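Local atomic coordinates of geranyltranstransferase (Marinomonas sp. MED121, PDB entry 4F62), a protein that probably catalyses the condensation of isopentenyl diphosphate with allylic diphosphates to build longer trans-polyprenyl chains, as farnesyl-diphosphate synthases do. Residues Lys279-Pro282 against Leu283-Ala287; Gln7-Thr10 against Tyr11-Arg15; Leu173-Met176 against His177-Thr181. All coordinates share one frame; numbering follows the deposited sequence.

Interaction 1 of 3, residues Lys279-Pro282 against Leu283-Ala287; sequences KSQP and LTDLA
The carbonyl oxygens of Ser280, Gln281 and Pro282 accept from the amides of Thr284, Asp285 and Leu286, as a 3-10 segment runs into the first turn of helix 281-291. This is the last modelled helix of an all-helical isoprenoid synthase fold. The bond from Asp285 N to Gln281 O is short, 2.7 Å, and nearly straight at 172°. Gln281 and Asp285 then meet a second time, through their side chains. Gln281 leaves the backbone with CG anti to N (chi1 -158°) and bends at its next bond. The bend carries Gln281 NE2 over the carboxylate, where it donates to Asp285 OD1 at 3.0 Å. The donor sits above the carboxylate plane, although OD1 lies close to the plane of the amide. With an alanine in place of Asp285 the acceptor of Gln281 NE2 is gone, and the amide is likely to be left free to turn. Pro282 and Leu283 are buried. Pro282 packs on Ala55 of helix 48-60 and on Phe8, while Leu283 touches Ala55, Leu59, Leu207 and Ile273. Ser280 OG is hydrogen-bonded to Gly277 O. The Ser280 carbonyl takes two bonds from Thr284: Thr284 N approaches Ser280 O at 2.9 Å, almost in line with C=O, and Thr284 OG1 comes from above the carbonyl plane at 3.0 Å from Ser280 O.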
ATOM      1  N   LYS A 279       0.832  32.988   9.784  1.00 53.35           N
ATOM      2  CA  LYS A 279       1.191  31.619   9.420  1.00 56.40           C
ATOM      3  C   LYS A 279       0.042  30.854   8.783  1.00 56.42           C
ATOM      4  O   LYS A 279       0.260  29.819   8.163  1.00 56.10           O
ATOM      5  CB  LYS A 279       1.668  30.839  10.651  1.00 58.86           C
ATOM      6  CG  LYS A 279       2.888  31.422  11.333  1.00 71.22           C
ATOM      7  CD  LYS A 279       3.203  30.659  12.615  1.00 77.26           C
ATOM      8  CE  LYS A 279       4.497  31.152  13.256  1.00 85.26           C
ATOM      9  NZ  LYS A 279       5.694  30.861  12.411  1.00 83.09           N
ATOM     10  N   SER A 280      -1.178  31.351   8.956  1.00 56.80           N
ATOM     11  CA  SER A 280      -2.358  30.641   8.482  1.00 53.45           C
ATOM     12  C   SER A 280      -2.737  31.092   7.081  1.00 52.77           C
ATOM     13  O   SER A 280      -3.686  30.576   6.496  1.00 48.15           O
ATOM     14  CB  SER A 280      -3.540  30.877   9.427  1.00 53.47           C
ATOM     15  OG  SER A 280      -4.090  32.173   9.243  1.00 57.10           O
ATOM     16  N   GLN A 281      -2.009  32.071   6.547  1.00 48.49           N
ATOM     17  CA  GLN A 281      -2.370  32.621   5.237  1.00 45.39           C
ATOM     18  C   GLN A 281      -2.436  31.587   4.089  1.00 44.15           C
ATOM     19  O   GLN A 281      -3.390  31.608   3.308  1.00 46.55           O
ATOM     20  CB  GLN A 281      -1.490  33.822   4.861  1.00 50.94           C
ATOM     21  CG  GLN A 281      -2.142  34.723   3.824  1.00 65.26           C
ATOM     22  CD  GLN A 281      -3.513  35.246   4.265  1.00 79.05           C
ATOM     23  OE1 GLN A 281      -3.680  35.713   5.394  1.00 89.35           O
ATOM     24  NE2 GLN A 281      -4.500  35.162   3.371  1.00 74.74           N
ATOM     25  N   PRO A 282      -1.433  30.684   3.986  1.00 39.98           N
ATOM     26  CA  PRO A 282      -1.502  29.657   2.942  1.00 43.44           C
ATOM     27  C   PRO A 282      -2.763  28.798   3.050  1.00 47.66           C
ATOM     28  O   PRO A 282      -3.428  28.561   2.035  1.00 48.71           O
ATOM     29  CB  PRO A 282      -0.255  28.811   3.218  1.00 41.02           C
ATOM     30  CG  PRO A 282       0.736  29.817   3.729  1.00 45.97           C
ATOM     31  CD  PRO A 282      -0.088  30.726   4.607  1.00 44.62           C
ATOM     32  N   LEU A 283      -3.091  28.347   4.256  1.00 41.25           N
ATOM     33  CA  LEU A 283      -4.299  27.551   4.457  1.00 43.82           C
ATOM     34  C   LEU A 283      -5.547  28.370   4.148  1.00 45.30           C
ATOM     35  O   LEU A 283      -6.541  27.842   3.659  1.00 46.62           O
ATOM     36  CB  LEU A 283      -4.363  26.993   5.882  1.00 42.32           C
ATOM     37  CG  LEU A 283      -3.500  25.774   6.207  1.00 42.83           C
ATOM     38  CD1 LEU A 283      -3.668  25.381   7.673  1.00 45.32           C
ATOM     39  CD2 LEU A 283      -3.871  24.615   5.304  1.00 43.32           C
ATOM     40  N   THR A 284      -5.500  29.665   4.421  1.00 46.46           N
ATOM     41  CA  THR A 284      -6.631  30.511   4.084  1.00 42.80           C
ATOM     42  C   THR A 284      -6.725  30.650   2.567  1.00 49.77           C
ATOM     43  O   THR A 284      -7.800  30.461   1.979  1.00 46.13           O
ATOM     44  CB  THR A 284      -6.495  31.887   4.738  1.00 50.95           C
ATOM     45  OG1 THR A 284      -6.425  31.722   6.163  1.00 55.77           O
ATOM     46  CG2 THR A 284      -7.684  32.773   4.373  1.00 55.01           C
ATOM     47  N   ASP A 285      -5.597  30.968   1.931  1.00 45.64           N
ATOM     48  CA  ASP A 285      -5.553  31.092   0.474  1.00 48.74           C
ATOM     49  C   ASP A 285      -5.962  29.784  -0.210  1.00 46.59           C
ATOM     50  O   ASP A 285      -6.730  29.799  -1.173  1.00 44.38           O
ATOM     51  CB  ASP A 285      -4.161  31.512  -0.000  1.00 54.16           C
ATOM     52  CG  ASP A 285      -3.801  32.919   0.419  1.00 60.60           C
ATOM     53  OD1 ASP A 285      -4.712  33.687   0.786  1.00 62.86           O
ATOM     54  OD2 ASP A 285      -2.601  33.258   0.366  1.00 58.64           O
ATOM     55  N   LEU A 286      -5.450  28.663   0.295  1.00 43.30           N
ATOM     56  CA  LEU A 286      -5.771  27.334  -0.252  1.00 48.28           C
ATOM     57  C   LEU A 286      -7.243  26.981  -0.121  1.00 50.48           C
ATOM     58  O   LEU A 286      -7.775  26.209  -0.926  1.00 49.45           O
ATOM     59  CB  LEU A 286      -4.945  26.227   0.421  1.00 46.80           C
ATOM     60  CG  LEU A 286      -3.496  26.062  -0.056  1.00 51.84           C
ATOM     61  CD1 LEU A 286      -2.760  25.029   0.787  1.00 43.96           C
ATOM     62  CD2 LEU A 286      -3.472  25.658  -1.521  1.00 54.16           C
ATOM     63  N   ALA A 287      -7.897  27.518   0.903  1.00 46.83           N
ATOM     64  CA  ALA A 287      -9.320  27.257   1.088  1.00 53.80           C
ATOM     65  C   ALA A 287     -10.074  27.801  -0.127  1.00 56.99           C
ATOM     66  O   ALA A 287     -10.849  27.079  -0.769  1.00 52.48           O
ATOM     67  CB  ALA A 287      -9.829  27.900   2.368  1.00 47.69           C
TER

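Interaction 2 of 3, residues Gln7-Thr10 against Tyr11-Arg15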
ATOM      1  N   GLN A   7       3.224  32.341  -5.074  1.00 45.39           N
ATOM      2  CA  GLN A   7       4.551  31.880  -4.659  1.00 46.42           C
ATOM      3  C   GLN A   7       4.531  30.570  -3.898  1.00 48.32           C
ATOM      4  O   GLN A   7       5.382  29.708  -4.115  1.00 45.22           O
ATOM      5  CB  GLN A   7       5.268  32.954  -3.842  1.00 42.45           C
ATOM      6  CG  GLN A   7       5.656  34.174  -4.678  1.00 54.91           C
ATOM      7  CD  GLN A   7       6.664  35.051  -3.964  1.00 58.94           C
ATOM      8  OE1 GLN A   7       6.699  35.091  -2.730  1.00 59.94           O
ATOM      9  NE2 GLN A   7       7.504  35.741  -4.733  1.00 56.14           N
ATOM     10  N   PHE A   8       3.571  30.422  -2.997  1.00 43.01           N
ATOM     11  CA  PHE A   8       3.512  29.225  -2.187  1.00 39.84           C
ATOM     12  C   PHE A   8       3.207  27.998  -3.037  1.00 45.02           C
ATOM     13  O   PHE A   8       3.744  26.912  -2.795  1.00 38.45           O
ATOM     14  CB  PHE A   8       2.464  29.378  -1.084  1.00 41.23           C
ATOM     15  CG  PHE A   8       2.446  28.234  -0.112  1.00 43.87           C
ATOM     16  CD1 PHE A   8       3.321  28.208   0.967  1.00 42.73           C
ATOM     17  CD2 PHE A   8       1.568  27.173  -0.282  1.00 45.82           C
ATOM     18  CE1 PHE A   8       3.311  27.138   1.869  1.00 41.47           C
ATOM     19  CE2 PHE A   8       1.551  26.102   0.620  1.00 42.88           C
ATOM     20  CZ  PHE A   8       2.428  26.089   1.692  1.00 42.81           C
ATOM     21  N   SER A   9       2.334  28.153  -4.029  1.00 41.45           N
ATOM     22  CA  SER A   9       2.008  27.018  -4.896  1.00 42.13           C
ATOM     23  C   SER A   9       3.219  26.648  -5.761  1.00 37.13           C
ATOM     24  O   SER A   9       3.545  25.478  -5.926  1.00 40.69           O
ATOM     25  CB  SER A   9       0.779  27.323  -5.781  1.00 47.43           C
ATOM     26  OG  SER A   9       1.064  28.363  -6.692  1.00 54.94           O
ATOM     27  N   THR A  10       3.881  27.654  -6.312  1.00 42.17           N
ATOM     28  CA  THR A  10       5.108  27.414  -7.065  1.00 49.02           C
ATOM     29  C   THR A  10       6.157  26.696  -6.198  1.00 47.35           C
ATOM     30  O   THR A  10       6.731  25.686  -6.608  1.00 43.86           O
ATOM     31  CB  THR A  10       5.682  28.731  -7.600  1.00 45.99           C
ATOM     32  OG1 THR A  10       4.728  29.341  -8.474  1.00 55.50           O
ATOM     33  CG2 THR A  10       6.989  28.495  -8.365  1.00 51.64           C
ATOM     34  N   TYR A  11       6.387  27.204  -4.991  1.00 47.29           N
ATOM     35  CA  TYR A  11       7.371  26.598  -4.083  1.00 46.57           C
ATOM     36  C   TYR A  11       7.070  25.128  -3.777  1.00 48.06           C
ATOM     37  O   TYR A  11       7.941  24.254  -3.936  1.00 40.21           O
ATOM     38  CB  TYR A  11       7.491  27.414  -2.781  1.00 49.60           C
ATOM     39  CG  TYR A  11       8.420  26.786  -1.753  1.00 44.54           C
ATOM     40  CD1 TYR A  11       9.798  26.979  -1.814  1.00 43.10           C
ATOM     41  CD2 TYR A  11       7.916  26.003  -0.728  1.00 44.88           C
ATOM     42  CE1 TYR A  11      10.648  26.393  -0.871  1.00 53.46           C
ATOM     43  CE2 TYR A  11       8.749  25.407   0.211  1.00 47.31           C
ATOM     44  CZ  TYR A  11      10.111  25.608   0.137  1.00 49.75           C
ATOM     45  OH  TYR A  11      10.927  25.011   1.069  1.00 50.74           O
ATOM     46  N   THR A  12       5.843  24.849  -3.336  1.00 41.98           N
ATOM     47  CA  THR A  12       5.494  23.495  -2.914  1.00 40.82           C
ATOM     48  C   THR A  12       5.385  22.502  -4.072  1.00 40.38           C
ATOM     49  O   THR A  12       5.733  21.328  -3.927  1.00 43.37           O
ATOM     50  CB  THR A  12       4.195  23.476  -2.072  1.00 42.32           C
ATOM     51  OG1 THR A  12       3.146  24.080  -2.821  1.00 47.47           O
ATOM     52  CG2 THR A  12       4.390  24.277  -0.801  1.00 46.24           C
ATOM     53  N   GLN A  13       4.861  22.957  -5.202  1.00 41.33           N
ATOM     54  CA  GLN A  13       4.811  22.114  -6.392  1.00 42.90           C
ATOM     55  C   GLN A  13       6.224  21.723  -6.853  1.00 43.29           C
ATOM     56  O   GLN A  13       6.483  20.554  -7.102  1.00 42.93           O
ATOM     57  CB  GLN A  13       4.018  22.808  -7.516  1.00 43.47           C
ATOM     58  CG  GLN A  13       2.494  22.805  -7.266  1.00 42.63           C
ATOM     59  CD  GLN A  13       1.716  23.824  -8.110  1.00 55.73           C
ATOM     60  OE1 GLN A  13       2.296  24.633  -8.850  1.00 57.63           O
ATOM     61  NE2 GLN A  13       0.388  23.789  -7.989  1.00 56.27           N
ATOM     62  N   SER A  14       7.122  22.705  -6.974  1.00 38.77           N
ATOM     63  CA  SER A  14       8.520  22.425  -7.303  1.00 44.41           C
ATOM     64  C   SER A  14       9.125  21.484  -6.262  1.00 45.32           C
ATOM     65  O   SER A  14       9.809  20.512  -6.598  1.00 44.76           O
ATOM     66  CB  SER A  14       9.341  23.710  -7.359  1.00 42.90           C
ATOM     67  OG  SER A  14       8.813  24.587  -8.340  1.00 65.56           O
ATOM     68  N   ARG A  15       8.855  21.767  -4.994  1.00 42.78           N
ATOM     69  CA  ARG A  15       9.436  20.980  -3.918  1.00 44.54           C
ATOM     70  C   ARG A  15       8.968  19.521  -3.949  1.00 45.84           C
ATOM     71  O   ARG A  15       9.798  18.600  -3.896  1.00 42.70           O
ATOM     72  CB  ARG A  15       9.169  21.625  -2.546  1.00 44.96           C
ATOM     73  CG  ARG A  15       9.866  20.902  -1.398  1.00 43.43           C
ATOM     74  CD  ARG A  15       9.793  21.641  -0.069  1.00 44.77           C
ATOM     75  NE  ARG A  15      10.321  20.790   0.998  1.00 47.88           N
ATOM     76  CZ  ARG A  15      11.036  21.220   2.032  1.00 45.20           C
ATOM     77  NH1 ARG A  15      11.306  22.509   2.163  1.00 42.84           N
ATOM     78  NH2 ARG A  15      11.482  20.352   2.936  1.00 43.06           N
TER
HETATM   79  O   HOH W   1       1.543  27.349  -9.886  1.00 66.96           O
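Tyr11 opens the second half of this stretch of helix 5-23 by giving its N to Gln7 O at 2.8 Å, a regular alpha-helical bond. Tyr11 OH accepts from Arg15 NH1, one turn further on, at 2.8 Å and in the plane of the guanidinium. Thr12 meets Phe8 in two ways. Thr12 N and OG1 both donate to Phe8 O, from opposite faces of the carbonyl plane, with OG1 at 2.9 Å. Thr12 OG1 is set between its own N and carbonyl carbon (chi1 56°), and this leaves CG2 over one face of the Phe8 ring. Thr12 CG2 lies 3.8 Å from the centroid of the Phe8 ring and 20° off the normal, a CH-pi contact, nearest CE2 and CZ. Gln13 N bonds to Ser9 O. The Gln13 amide lies close to that carbonyl, but its polar end finds other partners: NE2 reaches Lys46 O, and Gln13 OE1 takes a water at 3.0 Å. The same water makes a weak bond to Ser9 OG, whose main partner is Lys6 O. Ser14 also donates twice, from OG at 2.9 Å and from N, to Thr10 O from opposite faces of its plane. Arg15 NE forms a salt bridge with Asp68. The Thr12 and Ser14 hydroxyls thus spend their bonds on backbone carbonyls of their own helix, consistent with a side that packs on helix 48-60 through Phe8 and Thr12.

Interaction 3 of 3, residues Leu173-Met176 against His177-Thr181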
ATOM      1  N   LEU A 173     -24.854  11.061   0.703  1.00 40.91           N
ATOM      2  CA  LEU A 173     -23.962  11.759  -0.213  1.00 36.05           C
ATOM      3  C   LEU A 173     -22.770  12.327   0.547  1.00 36.48           C
ATOM      4  O   LEU A 173     -21.611  12.143   0.133  1.00 37.79           O
ATOM      5  CB  LEU A 173     -24.692  12.877  -0.968  1.00 40.17           C
ATOM      6  CG  LEU A 173     -23.860  13.588  -2.045  1.00 38.05           C
ATOM      7  CD1 LEU A 173     -23.343  12.571  -3.042  1.00 38.63           C
ATOM      8  CD2 LEU A 173     -24.706  14.643  -2.758  1.00 36.02           C
ATOM      9  N   GLU A 174     -23.047  12.998   1.665  1.00 37.22           N
ATOM     10  CA  GLU A 174     -21.975  13.500   2.514  1.00 41.52           C
ATOM     11  C   GLU A 174     -21.043  12.373   2.970  1.00 43.74           C
ATOM     12  O   GLU A 174     -19.821  12.492   2.861  1.00 35.07           O
ATOM     13  CB  GLU A 174     -22.502  14.252   3.745  1.00 42.18           C
ATOM     14  CG  GLU A 174     -21.332  14.802   4.590  1.00 53.52           C
ATOM     15  CD  GLU A 174     -21.617  14.889   6.086  1.00 66.50           C
ATOM     16  OE1 GLU A 174     -22.643  14.343   6.547  1.00 67.49           O
ATOM     17  OE2 GLU A 174     -20.800  15.506   6.809  1.00 76.82           O
ATOM     18  N   GLN A 175     -21.613  11.280   3.477  1.00 39.75           N
ATOM     19  CA  GLN A 175     -20.793  10.146   3.914  1.00 37.69           C
ATOM     20  C   GLN A 175     -19.864   9.645   2.802  1.00 42.27           C
ATOM     21  O   GLN A 175     -18.680   9.353   3.035  1.00 38.76           O
ATOM     22  CB  GLN A 175     -21.674   8.992   4.406  1.00 37.33           C
ATOM     23  CG  GLN A 175     -20.851   7.723   4.748  1.00 38.64           C
ATOM     24  CD  GLN A 175     -21.686   6.651   5.420  1.00 47.08           C
ATOM     25  OE1 GLN A 175     -22.486   5.972   4.771  1.00 50.26           O
ATOM     26  NE2 GLN A 175     -21.519   6.508   6.735  1.00 51.03           N
ATOM     27  N   MET A 176     -20.406   9.552   1.593  1.00 37.13           N
ATOM     28  CA  MET A 176     -19.639   9.086   0.444  1.00 41.79           C
ATOM     29  C   MET A 176     -18.440   9.993   0.158  1.00 43.48           C
ATOM     30  O   MET A 176     -17.323   9.511  -0.049  1.00 40.90           O
ATOM     31  CB  MET A 176     -20.542   9.001  -0.792  1.00 40.79           C
ATOM     32  CG  MET A 176     -19.935   8.261  -1.958  1.00 44.37           C
ATOM     33  SD  MET A 176     -19.000   9.361  -3.025  1.00 61.23           S
ATOM     34  CE  MET A 176     -20.362   9.883  -4.109  1.00 45.72           C
ATOM     35  N   HIS A 177     -18.670  11.303   0.138  1.00 37.47           N
ATOM     36  CA  HIS A 177     -17.599  12.241  -0.186  1.00 39.92           C
ATOM     37  C   HIS A 177     -16.547  12.308   0.908  1.00 35.76           C
ATOM     38  O   HIS A 177     -15.353  12.441   0.621  1.00 36.25           O
ATOM     39  CB  HIS A 177     -18.150  13.642  -0.482  1.00 34.22           C
ATOM     40  CG  HIS A 177     -18.824  13.752  -1.809  1.00 40.17           C
ATOM     41  ND1 HIS A 177     -19.973  14.470  -2.011  1.00 39.49           N
ATOM     42  CD2 HIS A 177     -18.504  13.214  -3.022  1.00 44.16           C
ATOM     43  CE1 HIS A 177     -20.342  14.390  -3.282  1.00 41.41           C
ATOM     44  NE2 HIS A 177     -19.452  13.619  -3.907  1.00 44.07           N
ATOM     45  N   VAL A 178     -16.994  12.242   2.157  1.00 36.91           N
ATOM     46  CA  VAL A 178     -16.083  12.288   3.298  1.00 43.56           C
ATOM     47  C   VAL A 178     -15.064  11.144   3.242  1.00 40.52           C
ATOM     48  O   VAL A 178     -13.902  11.310   3.617  1.00 40.84           O
ATOM     49  CB  VAL A 178     -16.880  12.312   4.621  1.00 53.33           C
ATOM     50  CG1 VAL A 178     -15.993  12.032   5.805  1.00 57.74           C
ATOM     51  CG2 VAL A 178     -17.552  13.668   4.782  1.00 58.56           C
ATOM     52  N   HIS A 179     -15.495   9.992   2.735  1.00 36.10           N
ATOM     53  CA  HIS A 179     -14.591   8.854   2.555  1.00 39.99           C
ATOM     54  C   HIS A 179     -13.791   8.993   1.258  1.00 39.98           C
ATOM     55  O   HIS A 179     -12.558   8.899   1.256  1.00 37.56           O
ATOM     56  CB  HIS A 179     -15.381   7.541   2.559  1.00 36.59           C
ATOM     57  CG  HIS A 179     -15.878   7.142   3.922  1.00 38.55           C
ATOM     58  ND1 HIS A 179     -16.983   7.712   4.511  1.00 39.49           N
ATOM     59  CD2 HIS A 179     -15.399   6.238   4.810  1.00 39.14           C
ATOM     60  CE1 HIS A 179     -17.180   7.169   5.703  1.00 43.58           C
ATOM     61  NE2 HIS A 179     -16.225   6.269   5.906  1.00 47.76           N
ATOM     62  N   LYS A 180     -14.499   9.256   0.156  1.00 33.52           N
ATOM     63  CA  LYS A 180     -13.898   9.201  -1.177  1.00 37.51           C
ATOM     64  C   LYS A 180     -12.827  10.264  -1.429  1.00 40.78           C
ATOM     65  O   LYS A 180     -11.795   9.972  -2.033  1.00 34.91           O
ATOM     66  CB  LYS A 180     -14.974   9.284  -2.265  1.00 40.62           C
ATOM     67  CG  LYS A 180     -14.428   9.032  -3.655  1.00 45.67           C
ATOM     68  CD  LYS A 180     -15.501   9.197  -4.730  1.00 57.03           C
ATOM     69  CE  LYS A 180     -14.952   8.754  -6.086  1.00 68.84           C
ATOM     70  NZ  LYS A 180     -15.875   9.047  -7.216  1.00 71.46           N
ATOM     71  N   THR A 181     -13.073  11.491  -0.982  1.00 36.55           N
ATOM     72  CA  THR A 181     -12.089  12.560  -1.159  1.00 39.50           C
ATOM     73  C   THR A 181     -11.756  13.291   0.144  1.00 41.23           C
ATOM     74  O   THR A 181     -10.672  13.858   0.273  1.00 44.57           O
ATOM     75  CB  THR A 181     -12.544  13.584  -2.222  1.00 47.17           C
ATOM     76  OG1 THR A 181     -13.916  13.920  -1.993  1.00 40.31           O
ATOM     77  CG2 THR A 181     -12.409  13.008  -3.623  1.00 54.43           C
TER
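His177 lies between Leu173, one turn back, and its neighbour Met176. His177 CB stands 3.8 Å from Leu173 O, and CG keeps about the same separation. ND1 is hydrogen-bonded to Tyr249 OH, and the Tyr249 ring meets the imidazole. His177 CE1 is touched by Leu173 CD1 at 3.5 Å, and Leu173 CG lies close behind. The leucine comes obliquely to the ring. His177 CD2 lies 3.9 Å from Met176 SD. This sulfur meets the ring obliquely: Met176 SD is 4.5 Å from the centroid of the His177 ring and 42° off the normal. At the tip, NE2 meets Met176 CE. Met176 gets there because its chain starts anti to the backbone N (chi1 -168°) and then bends twice, folding SD and CE back to the imidazole. Leu173, Met176 and His177 sit on helix 170-194, which takes a wider pi-type turn at 178-181. The Lys180-Thr181 pair there resembles the Lys-Thr element of trans-prenyl synthases, where this helix is kinked beside the active site. Lys180 CD lies 3.9 Å from Met176 SD, and its NZ ends in a salt bridge to Asp160. On another side of the helix, Gln175 O accepts from His179 ND1 at 2.8 Å, in the ring plane, and from His179 N at 3.3 Å on the opposite face of the carbonyl. His179 NE2 bonds to Tyr27 OH of the second subunit.

In the fold
Interactions 1 and 2 join directly. Pro282 CG rests 4.1 Å from Phe8 CD1, so the first and last modelled helices of the chain meet, and both also lie on helix 48-60. Their centres are 14 Å apart. Interaction 3 stands apart: its nearest atoms are about 13 Å from interaction 1 and about 17 Å from interaction 2, with interaction 2 on the opposite side of the chain's centre. Helix 201-226 links interactions 1 and 3, since both Ala287 and Val178 pack on it. Interaction 3 is probably the one near the diphosphate-binding pocket, as in relatives. The other two, which no other chain of the assembly touches, join the first and last modelled helices to the rest of the fold.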